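Local atomic coordinates of CELL division control protein 6 (Pyrobaculum aerophilum, PDB entry 1FNN), a protein that probably takes part in regulating DNA replication, as a nucleotide-binding AAA+ ATPase of the CDC6/cdc18 family. Residues S216-I219 with L220-I223; I244-L247 with Y248-Y252; H261-P264 with E265-R268; R299-K302 with I303-T306; L339-L342 with R343-I347. All coordinates share one frame; numbering follows the deposited sequence.

Contact 1 (S216-I219 with L220-I223)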
loop_
_atom_site.group_PDB
_atom_site.type_symbol
_atom_site.label_atom_id
_atom_site.label_comp_id
_atom_site.label_asym_id
_atom_site.label_seq_id
_atom_site.Cartn_x
_atom_site.Cartn_y
_atom_site.Cartn_z
ATOM N N SER A 216 -17.289 -2.231 -12.591
ATOM C CA SER A 216 -18.484 -1.967 -11.772
ATOM C C SER A 216 -18.053 -1.750 -10.340
ATOM O O SER A 216 -16.927 -2.066 -9.974
ATOM C CB SER A 216 -19.435 -3.185 -11.813
ATOM O OG SER A 216 -18.658 -4.296 -11.325
ATOM N N GLU A 217 -18.950 -1.252 -9.519
ATOM C CA GLU A 217 -18.649 -1.062 -8.103
ATOM C C GLU A 217 -18.304 -2.425 -7.463
ATOM O O GLU A 217 -17.389 -2.541 -6.656
ATOM C CB GLU A 217 -19.916 -0.524 -7.463
ATOM C CG GLU A 217 -19.893 -0.431 -5.946
ATOM C CD GLU A 217 -21.110 0.321 -5.434
ATOM O OE1 GLU A 217 -22.143 -0.318 -5.156
ATOM O OE2 GLU A 217 -21.020 1.557 -5.316
ATOM N N ASP A 218 -19.019 -3.477 -7.885
ATOM C CA ASP A 218 -18.763 -4.811 -7.321
ATOM C C ASP A 218 -17.341 -5.261 -7.618
ATOM O O ASP A 218 -16.748 -5.912 -6.757
ATOM C CB ASP A 218 -19.702 -5.896 -7.862
ATOM C CG ASP A 218 -21.091 -5.812 -7.252
ATOM O OD1 ASP A 218 -21.289 -5.055 -6.282
ATOM O OD2 ASP A 218 -21.994 -6.517 -7.758
ATOM N N ILE A 219 -16.816 -4.954 -8.810
ATOM C CA ILE A 219 -15.452 -5.404 -9.128
ATOM C C ILE A 219 -14.417 -4.718 -8.254
ATOM O O ILE A 219 -13.384 -5.283 -7.864
ATOM C CB ILE A 219 -15.145 -5.230 -10.617
ATOM C CG1 ILE A 219 -15.748 -6.395 -11.419
ATOM C CG2 ILE A 219 -13.648 -5.107 -10.929
ATOM C CD1 ILE A 219 -14.927 -7.676 -11.404
ATOM N N LEU A 220 -14.631 -3.421 -7.998
ATOM C CA LEU A 220 -13.683 -2.655 -7.172
ATOM C C LEU A 220 -13.787 -3.183 -5.736
ATOM O O LEU A 220 -12.786 -3.307 -5.038
ATOM C CB LEU A 220 -14.156 -1.190 -7.238
ATOM C CG LEU A 220 -13.465 -0.217 -8.192
ATOM C CD1 LEU A 220 -12.778 -0.876 -9.365
ATOM C CD2 LEU A 220 -14.390 0.923 -8.619
ATOM N N GLN A 221 -15.036 -3.483 -5.328
ATOM C CA GLN A 221 -15.231 -4.023 -3.973
ATOM C C GLN A 221 -14.526 -5.372 -3.767
ATOM O O GLN A 221 -13.896 -5.574 -2.718
ATOM C CB GLN A 221 -16.701 -4.160 -3.610
ATOM C CG GLN A 221 -17.483 -2.903 -3.291
ATOM C CD GLN A 221 -18.983 -3.132 -3.357
ATOM O OE1 GLN A 221 -19.473 -4.113 -3.937
ATOM N NE2 GLN A 221 -19.761 -2.234 -2.765
ATOM N N MET A 222 -14.500 -6.180 -4.807
ATOM C CA MET A 222 -13.781 -7.480 -4.795
ATOM C C MET A 222 -12.307 -7.337 -4.547
ATOM O O MET A 222 -11.642 -8.012 -3.718
ATOM C CB MET A 222 -14.121 -8.165 -6.111
ATOM C CG MET A 222 -13.433 -9.498 -6.393
ATOM S SD MET A 222 -13.807 -10.126 -8.045
ATOM C CE MET A 222 -12.738 -11.550 -8.134
ATOM N N ILE A 223 -11.701 -6.355 -5.289
ATOM C CA ILE A 223 -10.284 -6.092 -5.107
ATOM C C ILE A 223 -10.021 -5.503 -3.725
ATOM O O ILE A 223 -9.064 -5.865 -3.070
ATOM C CB ILE A 223 -9.762 -5.053 -6.171
ATOM C CG1 ILE A 223 -9.989 -5.626 -7.553
ATOM C CG2 ILE A 223 -8.306 -4.736 -5.843
ATOM C CD1 ILE A 223 -9.595 -4.738 -8.749
#
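M222 packs on the first turn of helix 217-227, where it touches D218 and I219. Its CB lies 3.5 Å from D218 O and is about as near to I219 O. CG stands anti to the backbone N (chi1 176°), and the chain runs on extended. This carries the sulfur past the end of the I219 side chain, with M222 SD 4.3 Å from I219 CD1. The terminal CE continues to helix 264-274, where it meets P264 O and V267.

I223 behaves differently. Its CG1 stays close to the helix backbone, 3.4 Å from I219 O. The same oxygen accepts from I223 N at 3.3 Å. One step back, M222 N donates to D218 O at 3.0 Å.

The turn begins with a cap. S216 sits at the N-cap position, and its OG accepts from I219 N at 3.2 Å.

The polar side chains E217, D218 and Q221 lie on another side of the turn. The turn is therefore amphipathic. Its apolar side chains, L220 and I223 among them, pack on lid helices 195-209, 240-256 and 264-274, while the serine cap satisfies an amide of the first turn that has no full helical turn before it.

Contact 2 (I244-L247 with Y248-Y252). With ADP (adenosine-5'-diphosphate), chain D.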
loop_
_atom_site.group_PDB
_atom_site.type_symbol
_atom_site.label_atom_id
_atom_site.label_comp_id
_atom_site.label_asym_id
_atom_site.label_seq_id
_atom_site.Cartn_x
_atom_site.Cartn_y
_atom_site.Cartn_z
ATOM N N ILE A 244 -4.026 -1.081 -6.277
ATOM C CA ILE A 244 -4.012 -0.417 -7.615
ATOM C C ILE A 244 -3.358 -1.295 -8.658
ATOM O O ILE A 244 -3.746 -1.394 -9.821
ATOM C CB ILE A 244 -3.280 0.961 -7.472
ATOM C CG1 ILE A 244 -4.091 1.872 -6.543
ATOM C CG2 ILE A 244 -3.087 1.553 -8.878
ATOM C CD1 ILE A 244 -3.333 3.070 -5.946
ATOM N N ASP A 245 -2.310 -2.028 -8.303
ATOM C CA ASP A 245 -1.634 -2.940 -9.208
ATOM C C ASP A 245 -2.624 -4.031 -9.666
ATOM O O ASP A 245 -2.723 -4.314 -10.856
ATOM C CB ASP A 245 -0.447 -3.516 -8.442
ATOM C CG ASP A 245 0.498 -4.464 -9.116
ATOM O OD1 ASP A 245 0.507 -4.636 -10.334
ATOM O OD2 ASP A 245 1.326 -5.129 -8.463
ATOM N N ILE A 246 -3.467 -4.531 -8.731
ATOM C CA ILE A 246 -4.436 -5.550 -9.147
ATOM C C ILE A 246 -5.479 -4.970 -10.069
ATOM O O ILE A 246 -5.875 -5.649 -11.030
ATOM C CB ILE A 246 -5.090 -6.232 -7.893
ATOM C CG1 ILE A 246 -4.024 -7.131 -7.237
ATOM C CG2 ILE A 246 -6.337 -6.984 -8.352
ATOM C CD1 ILE A 246 -4.440 -7.522 -5.785
ATOM N N LEU A 247 -6.015 -3.775 -9.791
ATOM C CA LEU A 247 -6.983 -3.149 -10.674
ATOM C C LEU A 247 -6.443 -2.993 -12.107
ATOM O O LEU A 247 -7.076 -3.377 -13.110
ATOM C CB LEU A 247 -7.423 -1.776 -10.145
ATOM C CG LEU A 247 -8.349 -0.917 -10.994
ATOM C CD1 LEU A 247 -9.639 -1.669 -11.394
ATOM C CD2 LEU A 247 -8.791 0.357 -10.272
ATOM N N TYR A 248 -5.209 -2.500 -12.181
ATOM C CA TYR A 248 -4.616 -2.237 -13.513
ATOM C C TYR A 248 -4.355 -3.531 -14.273
ATOM O O TYR A 248 -4.670 -3.700 -15.459
ATOM C CB TYR A 248 -3.292 -1.486 -13.292
ATOM C CG TYR A 248 -2.538 -1.140 -14.564
ATOM C CD1 TYR A 248 -3.171 -0.438 -15.582
ATOM C CD2 TYR A 248 -1.212 -1.512 -14.732
ATOM C CE1 TYR A 248 -2.508 -0.107 -16.754
ATOM C CE2 TYR A 248 -0.537 -1.185 -15.905
ATOM C CZ TYR A 248 -1.196 -0.487 -16.898
ATOM O OH TYR A 248 -0.516 -0.164 -18.067
ATOM N N ARG A 249 -3.753 -4.534 -13.628
ATOM C CA ARG A 249 -3.592 -5.858 -14.203
ATOM C C ARG A 249 -4.919 -6.500 -14.630
ATOM O O ARG A 249 -4.949 -7.103 -15.715
ATOM C CB ARG A 249 -2.943 -6.863 -13.222
ATOM C CG ARG A 249 -1.431 -6.672 -13.160
ATOM C CD ARG A 249 -0.856 -7.268 -11.901
ATOM N NE ARG A 249 0.542 -7.061 -11.599
ATOM C CZ ARG A 249 1.556 -7.720 -12.114
ATOM N NH1 ARG A 249 2.778 -7.417 -11.738
ATOM N NH2 ARG A 249 1.357 -8.687 -13.008
ATOM N N SER A 250 -6.005 -6.212 -13.945
ATOM C CA SER A 250 -7.295 -6.807 -14.266
ATOM C C SER A 250 -7.860 -6.088 -15.483
ATOM O O SER A 250 -8.551 -6.711 -16.285
ATOM C CB SER A 250 -8.292 -6.730 -13.103
ATOM O OG SER A 250 -7.740 -7.429 -11.959
ATOM N N ALA A 251 -7.785 -4.756 -15.486
ATOM C CA ALA A 251 -8.263 -4.003 -16.672
ATOM C C ALA A 251 -7.534 -4.477 -17.916
ATOM O O ALA A 251 -8.179 -4.684 -18.958
ATOM C CB ALA A 251 -8.057 -2.495 -16.497
ATOM N N TYR A 252 -6.233 -4.683 -17.815
ATOM C CA TYR A 252 -5.464 -5.090 -18.972
ATOM C C TYR A 252 -5.794 -6.525 -19.369
ATOM O O TYR A 252 -5.904 -6.806 -20.566
ATOM C CB TYR A 252 -3.946 -4.938 -18.786
ATOM C CG TYR A 252 -3.140 -5.397 -19.966
ATOM C CD1 TYR A 252 -3.066 -4.592 -21.115
ATOM C CD2 TYR A 252 -2.464 -6.610 -19.960
ATOM C CE1 TYR A 252 -2.329 -4.992 -22.227
ATOM C CE2 TYR A 252 -1.728 -7.026 -21.051
ATOM C CZ TYR A 252 -1.672 -6.202 -22.177
ATOM O OH TYR A 252 -0.935 -6.628 -23.255
HETATM P PB ADP D . 4.086 4.193 0.806
HETATM O O1B ADP D . 5.306 5.102 0.746
HETATM O O2B ADP D . 3.339 4.314 2.011
HETATM O O3B ADP D . 4.700 2.876 0.672
HETATM P PA ADP D . 2.705 5.156 -1.482
HETATM O O1A ADP D . 2.755 6.590 -1.145
HETATM O O2A ADP D . 3.655 4.820 -2.548
HETATM O O3A ADP D . 2.944 4.301 -0.230
HETATM O "O5'" ADP D . 1.229 4.723 -2.047
HETATM C "C5'" ADP D . 1.176 3.476 -2.717
HETATM C "C4'" ADP D . 0.283 3.691 -3.956
HETATM O "O4'" ADP D . -1.004 4.054 -3.509
HETATM C "C3'" ADP D . 0.728 4.823 -4.872
HETATM O "O3'" ADP D . 0.338 4.496 -6.195
HETATM C "C2'" ADP D . -0.023 5.958 -4.263
HETATM O "O2'" ADP D . -0.216 7.038 -5.177
HETATM C "C1'" ADP D . -1.377 5.295 -3.978
HETATM N N9 ADP D . -1.956 5.956 -2.874
HETATM C C8 ADP D . -1.646 5.744 -1.557
HETATM N N7 ADP D . -2.477 6.272 -0.709
HETATM C C5 ADP D . -3.407 6.879 -1.538
HETATM C C6 ADP D . -4.551 7.643 -1.257
HETATM N N6 ADP D . -4.906 7.916 -0.011
HETATM N N1 ADP D . -5.254 8.129 -2.283
HETATM C C2 ADP D . -4.851 7.876 -3.513
HETATM N N3 ADP D . -3.795 7.174 -3.923
HETATM C C4 ADP D . -3.104 6.697 -2.853
#
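I246 O is gripped twice by S250. The hydroxyl S250 OG donates to I246 O at 2.7 Å, and S250 N donates to I246 O at 3.0 Å. The two donors arrive from opposite faces of the carbonyl plane. The serine hydroxyl is thus folded back onto its own helix, with OG beside the backbone N (chi1 -60°). It also makes a weak hydrogen bond to S270 OG of helix 264-274.

One turn of the same helix also carries a salt bridge. R249 NE donates to D245 OD1 at 2.7 Å. The two side chains lie side by side and point the same way. The carboxylate oxygen sits at the guanidinium edge, near its plane. R249 NE approaches D245 OD1 from above the carboxylate plane, and the two planes are turned 53° apart. R249 CD also rests near D245 OD1, at 3.4 Å. D245 OD2 has a long, weak ion pair with R241.

At the start of this stretch, I244 CD1 touches the ribose of the bound ADP, 3.5 Å from O4'. The side chain of L247 packs on L202, L220 and I223, and Y248 stacks on F10.

Helix 240-256 of the lid domain thus offers a hydrocarbon tip to the nucleotide. Its buried serine hydroxyl is satisfied within the helix, and the opposite charges of D245 and R249 probably offset each other at the more exposed side.

Contact 3 (H261-P264 with E265-R268)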
loop_
_atom_site.group_PDB
_atom_site.type_symbol
_atom_site.label_atom_id
_atom_site.label_comp_id
_atom_site.label_asym_id
_atom_site.label_seq_id
_atom_site.Cartn_x
_atom_site.Cartn_y
_atom_site.Cartn_z
ATOM N N HIS A 261 -15.551 -5.122 -20.361
ATOM C CA HIS A 261 -15.830 -4.996 -18.927
ATOM C C HIS A 261 -14.873 -5.866 -18.121
ATOM O O HIS A 261 -14.390 -6.893 -18.621
ATOM C CB HIS A 261 -17.276 -5.341 -18.575
ATOM C CG HIS A 261 -18.303 -4.600 -19.373
ATOM N ND1 HIS A 261 -18.997 -3.507 -18.908
ATOM C CD2 HIS A 261 -18.757 -4.810 -20.642
ATOM C CE1 HIS A 261 -19.829 -3.074 -19.842
ATOM N NE2 HIS A 261 -19.701 -3.851 -20.907
ATOM N N ILE A 262 -14.421 -5.404 -16.956
ATOM C CA ILE A 262 -13.502 -6.280 -16.201
ATOM C C ILE A 262 -14.364 -7.451 -15.621
ATOM O O ILE A 262 -15.452 -7.109 -15.138
ATOM C CB ILE A 262 -12.823 -5.497 -15.083
ATOM C CG1 ILE A 262 -11.934 -4.400 -15.779
ATOM C CG2 ILE A 262 -11.871 -6.369 -14.276
ATOM C CD1 ILE A 262 -11.377 -3.454 -14.717
ATOM N N ALA A 263 -13.907 -8.659 -15.742
ATOM C CA ALA A 263 -14.774 -9.731 -15.093
ATOM C C ALA A 263 -14.110 -10.244 -13.842
ATOM O O ALA A 263 -12.875 -10.184 -13.664
ATOM C CB ALA A 263 -14.911 -10.825 -16.162
ATOM N N PRO A 264 -14.821 -11.043 -13.009
ATOM C CA PRO A 264 -14.234 -11.612 -11.801
ATOM C C PRO A 264 -13.025 -12.445 -12.093
ATOM O O PRO A 264 -11.998 -12.367 -11.402
ATOM C CB PRO A 264 -15.385 -12.468 -11.203
ATOM C CG PRO A 264 -16.603 -11.738 -11.669
ATOM C CD PRO A 264 -16.301 -11.198 -13.073
ATOM N N GLU A 265 -12.954 -13.234 -13.185
ATOM C CA GLU A 265 -11.773 -14.046 -13.441
ATOM C C GLU A 265 -10.520 -13.205 -13.731
ATOM O O GLU A 265 -9.406 -13.632 -13.429
ATOM C CB GLU A 265 -11.943 -15.022 -14.625
ATOM C CG GLU A 265 -12.288 -14.271 -15.905
ATOM C CD GLU A 265 -12.766 -15.060 -17.104
ATOM O OE1 GLU A 265 -13.993 -14.947 -17.359
ATOM O OE2 GLU A 265 -12.000 -15.774 -17.798
ATOM N N ASP A 266 -10.720 -12.007 -14.322
ATOM C CA ASP A 266 -9.514 -11.149 -14.527
ATOM C C ASP A 266 -8.904 -10.789 -13.190
ATOM O O ASP A 266 -7.683 -10.824 -12.977
ATOM C CB ASP A 266 -10.014 -9.888 -15.292
ATOM C CG ASP A 266 -10.642 -10.248 -16.645
ATOM O OD1 ASP A 266 -9.941 -11.048 -17.325
ATOM O OD2 ASP A 266 -11.716 -9.694 -16.835
ATOM N N VAL A 267 -9.728 -10.414 -12.185
ATOM C CA VAL A 267 -9.216 -10.112 -10.857
ATOM C C VAL A 267 -8.510 -11.310 -10.207
ATOM O O VAL A 267 -7.417 -11.190 -9.617
ATOM C CB VAL A 267 -10.355 -9.597 -9.964
ATOM C CG1 VAL A 267 -10.014 -9.405 -8.490
ATOM C CG2 VAL A 267 -10.947 -8.277 -10.497
ATOM N N ARG A 268 -9.143 -12.508 -10.254
ATOM C CA ARG A 268 -8.559 -13.693 -9.627
ATOM C C ARG A 268 -7.188 -14.009 -10.179
ATOM O O ARG A 268 -6.199 -14.282 -9.487
ATOM C CB ARG A 268 -9.517 -14.932 -9.844
ATOM C CG ARG A 268 -10.846 -14.746 -9.099
ATOM C CD ARG A 268 -11.793 -16.004 -9.157
ATOM N NE ARG A 268 -13.136 -15.548 -8.729
ATOM C CZ ARG A 268 -14.171 -15.566 -9.542
ATOM N NH1 ARG A 268 -14.027 -16.008 -10.799
ATOM N NH2 ARG A 268 -15.351 -15.146 -9.113
#
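A263 N donates to D266 OD2 at 2.7 Å, with an angle of 162° at the hydrogen. The oxygen is met on its anti side, close to the carboxylate plane. A263 is the N-cap of helix 264-274, so this bond supplies one half of a capping box. Alanine has no side-chain acceptor for the returning half.

The other carboxylate oxygen, D266 OD1, forms a salt bridge with R259. A263 O takes weak bonds from D266 N and V267 N. The first helical bond here that is not weak runs from R268 N to P264 O, at 3.1 Å. P264 has no N-H, so it brings no amide that needs a partner. Its CB lies over one face of the R268 guanidinium, 3.4 Å from R268 NH2, while R268 NE donates to I368 O.

Replacing D266 by alanine removes the carboxylate, and the A263 amide would probably lose its acceptor and R259 this salt bridge. The carboxylate ties the entering loop to the helix start, and its charge probably suits the N-terminal end.

Contact 4 (R299-K302 with I303-T306)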
loop_
_atom_site.group_PDB
_atom_site.type_symbol
_atom_site.label_atom_id
_atom_site.label_comp_id
_atom_site.label_asym_id
_atom_site.label_seq_id
_atom_site.Cartn_x
_atom_site.Cartn_y
_atom_site.Cartn_z
ATOM N N ARG A 299 -18.936 -23.357 -7.471
ATOM C CA ARG A 299 -19.899 -23.605 -8.546
ATOM C C ARG A 299 -20.914 -22.501 -8.779
ATOM O O ARG A 299 -21.209 -22.122 -9.959
ATOM C CB ARG A 299 -20.685 -24.949 -8.339
ATOM C CG ARG A 299 -19.725 -26.114 -8.548
ATOM C CD ARG A 299 -20.402 -27.438 -8.870
ATOM N NE ARG A 299 -19.384 -28.501 -8.915
ATOM C CZ ARG A 299 -19.695 -29.795 -8.879
ATOM N NH1 ARG A 299 -20.966 -30.161 -8.802
ATOM N NH2 ARG A 299 -18.712 -30.689 -8.923
ATOM N N SER A 300 -21.419 -21.846 -7.761
ATOM C CA SER A 300 -22.347 -20.757 -7.941
ATOM C C SER A 300 -21.603 -19.555 -8.634
ATOM O O SER A 300 -22.290 -18.826 -9.337
ATOM C CB SER A 300 -22.922 -20.190 -6.661
ATOM O OG SER A 300 -23.438 -21.230 -5.840
ATOM N N LEU A 301 -20.377 -19.314 -8.239
ATOM C CA LEU A 301 -19.626 -18.149 -8.756
ATOM C C LEU A 301 -19.246 -18.366 -10.208
ATOM O O LEU A 301 -19.346 -17.454 -11.038
ATOM C CB LEU A 301 -18.368 -17.932 -7.907
ATOM C CG LEU A 301 -18.523 -17.211 -6.578
ATOM C CD1 LEU A 301 -17.231 -17.325 -5.781
ATOM C CD2 LEU A 301 -18.922 -15.725 -6.774
ATOM N N LYS A 302 -18.929 -19.605 -10.616
ATOM C CA LYS A 302 -18.762 -19.973 -12.003
ATOM C C LYS A 302 -20.001 -19.713 -12.843
ATOM O O LYS A 302 -19.877 -19.290 -13.995
ATOM C CB LYS A 302 -18.349 -21.447 -12.156
ATOM C CG LYS A 302 -16.875 -21.653 -11.925
ATOM C CD LYS A 302 -16.549 -23.079 -11.539
ATOM C CE LYS A 302 -15.373 -23.624 -12.333
ATOM N NZ LYS A 302 -15.884 -24.173 -13.635
ATOM N N ILE A 303 -21.172 -19.983 -12.310
ATOM C CA ILE A 303 -22.452 -19.748 -12.951
ATOM C C ILE A 303 -22.779 -18.260 -12.965
ATOM O O ILE A 303 -23.310 -17.747 -13.953
ATOM C CB ILE A 303 -23.572 -20.516 -12.222
ATOM C CG1 ILE A 303 -23.410 -22.024 -12.506
ATOM C CG2 ILE A 303 -24.980 -20.078 -12.574
ATOM C CD1 ILE A 303 -24.075 -22.896 -11.456
ATOM N N SER A 304 -22.642 -17.567 -11.842
ATOM C CA SER A 304 -23.004 -16.160 -11.810
ATOM C C SER A 304 -22.134 -15.317 -12.754
ATOM O O SER A 304 -22.629 -14.290 -13.219
ATOM C CB SER A 304 -22.903 -15.613 -10.383
ATOM O OG SER A 304 -21.513 -15.514 -10.052
ATOM N N HIS A 305 -20.854 -15.564 -12.925
ATOM C CA HIS A 305 -19.922 -14.674 -13.602
ATOM C C HIS A 305 -19.899 -13.294 -12.932
ATOM O O HIS A 305 -19.494 -12.256 -13.483
ATOM C CB HIS A 305 -20.234 -14.518 -15.108
ATOM C CG HIS A 305 -19.807 -15.758 -15.833
ATOM N ND1 HIS A 305 -18.586 -15.879 -16.455
ATOM C CD2 HIS A 305 -20.452 -16.943 -16.024
ATOM C CE1 HIS A 305 -18.483 -17.078 -17.006
ATOM N NE2 HIS A 305 -19.603 -17.739 -16.756
ATOM N N THR A 306 -20.139 -13.284 -11.636
ATOM C CA THR A 306 -20.423 -12.065 -10.864
ATOM C C THR A 306 -19.471 -12.128 -9.704
ATOM O O THR A 306 -18.953 -13.233 -9.439
ATOM C CB THR A 306 -21.921 -12.154 -10.554
ATOM O OG1 THR A 306 -22.589 -10.919 -10.830
ATOM C CG2 THR A 306 -22.250 -12.593 -9.145
HETATM O O HOH W 1 -17.881 -15.130 -10.521
#
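This is a helix C-terminal contact within the winged-helix domain, where helix 288-304 ends and the chain turns toward strand 309-310. Its centre is L301 O. That oxygen accepts from H305 N at 3.1 Å and from S304 OG, also at 3.1 Å. Both donors approach from the same face of the carbonyl plane, and a water donates to L301 O as well, at 2.8 Å.

S304 OG has a second task. It accepts from T306 N at 3.1 Å, which makes an ST turn. The hydroxyl can do both because it stands between the backbone N and the carbonyl carbon (chi1 72°). With alanine at S304 the hydroxyl is gone, and T306 N would probably lose this acceptor and L301 O one of its donors.

L301 CD2 reaches along the turn to T306 O, at 3.6 Å. I303 CD1 folds back over the previous turn, 3.3 Å from R299 O. Polar side chains reach other helices: R299 forms a salt bridge with E324, K302 with E377, and S300 OG a hydrogen bond with D313.

H305 leaves the helix with positive phi (57°), inside the ST turn from S304 to T306 that ends helix 288-304 of the winged-helix domain.

Contact 5 (L339-L342 with R343-I347)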
loop_
_atom_site.group_PDB
_atom_site.type_symbol
_atom_site.label_atom_id
_atom_site.label_comp_id
_atom_site.label_asym_id
_atom_site.label_seq_id
_atom_site.Cartn_x
_atom_site.Cartn_y
_atom_site.Cartn_z
ATOM N N LEU A 339 -18.851 -21.079 6.693
ATOM C CA LEU A 339 -18.502 -19.816 6.008
ATOM C C LEU A 339 -17.615 -18.922 6.860
ATOM O O LEU A 339 -16.630 -18.335 6.373
ATOM C CB LEU A 339 -19.766 -19.033 5.633
ATOM C CG LEU A 339 -19.452 -17.723 4.856
ATOM C CD1 LEU A 339 -18.709 -18.058 3.562
ATOM C CD2 LEU A 339 -20.774 -17.043 4.621
ATOM N N ASN A 340 -17.937 -18.825 8.158
ATOM C CA ASN A 340 -17.072 -18.111 9.087
ATOM C C ASN A 340 -15.635 -18.592 9.084
ATOM O O ASN A 340 -14.722 -17.779 9.178
ATOM C CB ASN A 340 -17.581 -18.340 10.518
ATOM C CG ASN A 340 -18.114 -17.003 10.996
ATOM O OD1 ASN A 340 -17.248 -16.197 11.346
ATOM N ND2 ASN A 340 -19.433 -16.925 10.956
ATOM N N ASP A 341 -15.455 -19.927 9.097
ATOM C CA ASP A 341 -14.099 -20.484 9.074
ATOM C C ASP A 341 -13.384 -20.189 7.765
ATOM O O ASP A 341 -12.194 -19.820 7.707
ATOM C CB ASP A 341 -14.185 -22.015 9.348
ATOM C CG ASP A 341 -12.831 -22.656 9.422
ATOM O OD1 ASP A 341 -12.021 -22.383 10.334
ATOM O OD2 ASP A 341 -12.467 -23.491 8.564
ATOM N N LEU A 342 -14.065 -20.351 6.634
ATOM C CA LEU A 342 -13.422 -20.064 5.325
ATOM C C LEU A 342 -13.053 -18.576 5.256
ATOM O O LEU A 342 -11.948 -18.240 4.807
ATOM C CB LEU A 342 -14.413 -20.410 4.206
ATOM C CG LEU A 342 -14.746 -21.896 4.000
ATOM C CD1 LEU A 342 -15.935 -22.006 3.023
ATOM C CD2 LEU A 342 -13.536 -22.691 3.456
ATOM N N ARG A 343 -13.898 -17.711 5.810
ATOM C CA ARG A 343 -13.559 -16.282 5.829
ATOM C C ARG A 343 -12.337 -16.011 6.709
ATOM O O ARG A 343 -11.393 -15.318 6.342
ATOM C CB ARG A 343 -14.718 -15.477 6.392
ATOM C CG ARG A 343 -14.540 -13.958 6.370
ATOM C CD ARG A 343 -15.493 -13.320 7.395
ATOM N NE ARG A 343 -14.804 -13.232 8.671
ATOM C CZ ARG A 343 -14.930 -13.879 9.806
ATOM N NH1 ARG A 343 -15.819 -14.834 10.003
ATOM N NH2 ARG A 343 -14.135 -13.571 10.817
ATOM N N GLU A 344 -12.291 -16.605 7.891
ATOM C CA GLU A 344 -11.168 -16.454 8.839
ATOM C C GLU A 344 -9.868 -16.919 8.233
ATOM O O GLU A 344 -8.797 -16.323 8.432
ATOM C CB GLU A 344 -11.526 -17.282 10.080
ATOM C CG GLU A 344 -11.100 -16.737 11.427
ATOM C CD GLU A 344 -11.989 -15.551 11.771
ATOM O OE1 GLU A 344 -12.987 -15.398 11.025
ATOM O OE2 GLU A 344 -11.710 -14.812 12.732
ATOM N N LYS A 345 -9.926 -17.976 7.390
ATOM C CA LYS A 345 -8.707 -18.445 6.747
ATOM C C LYS A 345 -8.344 -17.664 5.489
ATOM O O LYS A 345 -7.361 -18.022 4.842
ATOM C CB LYS A 345 -8.820 -19.956 6.424
ATOM C CG LYS A 345 -9.016 -20.734 7.748
ATOM C CD LYS A 345 -9.098 -22.232 7.511
ATOM C CE LYS A 345 -8.899 -22.928 8.896
ATOM N NZ LYS A 345 -8.959 -24.387 8.576
ATOM N N GLY A 346 -9.137 -16.693 5.039
ATOM C CA GLY A 346 -8.722 -15.960 3.823
ATOM C C GLY A 346 -9.051 -16.718 2.551
ATOM O O GLY A 346 -8.678 -16.279 1.457
ATOM N N ILE A 347 -9.876 -17.777 2.647
ATOM C CA ILE A 347 -10.226 -18.555 1.462
ATOM C C ILE A 347 -11.298 -17.882 0.645
ATOM O O ILE A 347 -11.346 -17.924 -0.585
ATOM C CB ILE A 347 -10.650 -20.010 1.854
ATOM C CG1 ILE A 347 -9.459 -20.697 2.505
ATOM C CG2 ILE A 347 -11.059 -20.812 0.620
ATOM C CD1 ILE A 347 -9.773 -22.016 3.210
#
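A Schellman motif closes helix 332-344 of the winged-helix domain. I347 N donates to L342 O at 3.0 Å, spanning the last turn. Inside that span, G346 N donates to R343 O at 2.9 Å. G346 has positive phi (81°), and at its backbone angles a CB would jam against the carbonyl oxygen of K345, so glycine suits the place.

The motif has its usual apolar pair. L342 CD2 meets I347 CD1 at 3.8 Å, the two side chains crossing at a slant.

Beside the motif, the extended K345 chain crosses D341, its CE 3.5 Å from D341 OD1; both side chains touch L286. The ion pair between their ends is long, and the place of D341 OD2 is less sure. The N340 amide lies at the edge of the R343 guanidinium, but its modelled spacing is too short to trust.

L339 and L342 pack on F293 of helix 288-304. I347 faces L294 of that helix and L283 of helix 280-285, while R343 touches T350 of strand 349-352.

Overall arrangement
Contacts 1, 2 and 3 belong to the lid domain and touch one another. Contact 1 packs against both others through apolar groups. S250 of contact 2 meets I262 and V267 of contact 3. Contacts 2 and 3 are the more buried, and contact 2 alone reaches ADP. Contacts 4 and 5 lie in the winged-helix domain, partly buried and away from the nucleotide, with centres about 19 Å apart. Contact 4 meets the lid at P264, which packs on H305 and T306, so it lies at the domain interface. Contacts 1 and 3 start helices with side-chain acceptors, contact 2 is mid-helix, and contacts 4 and 5 end helices with positive-phi residues.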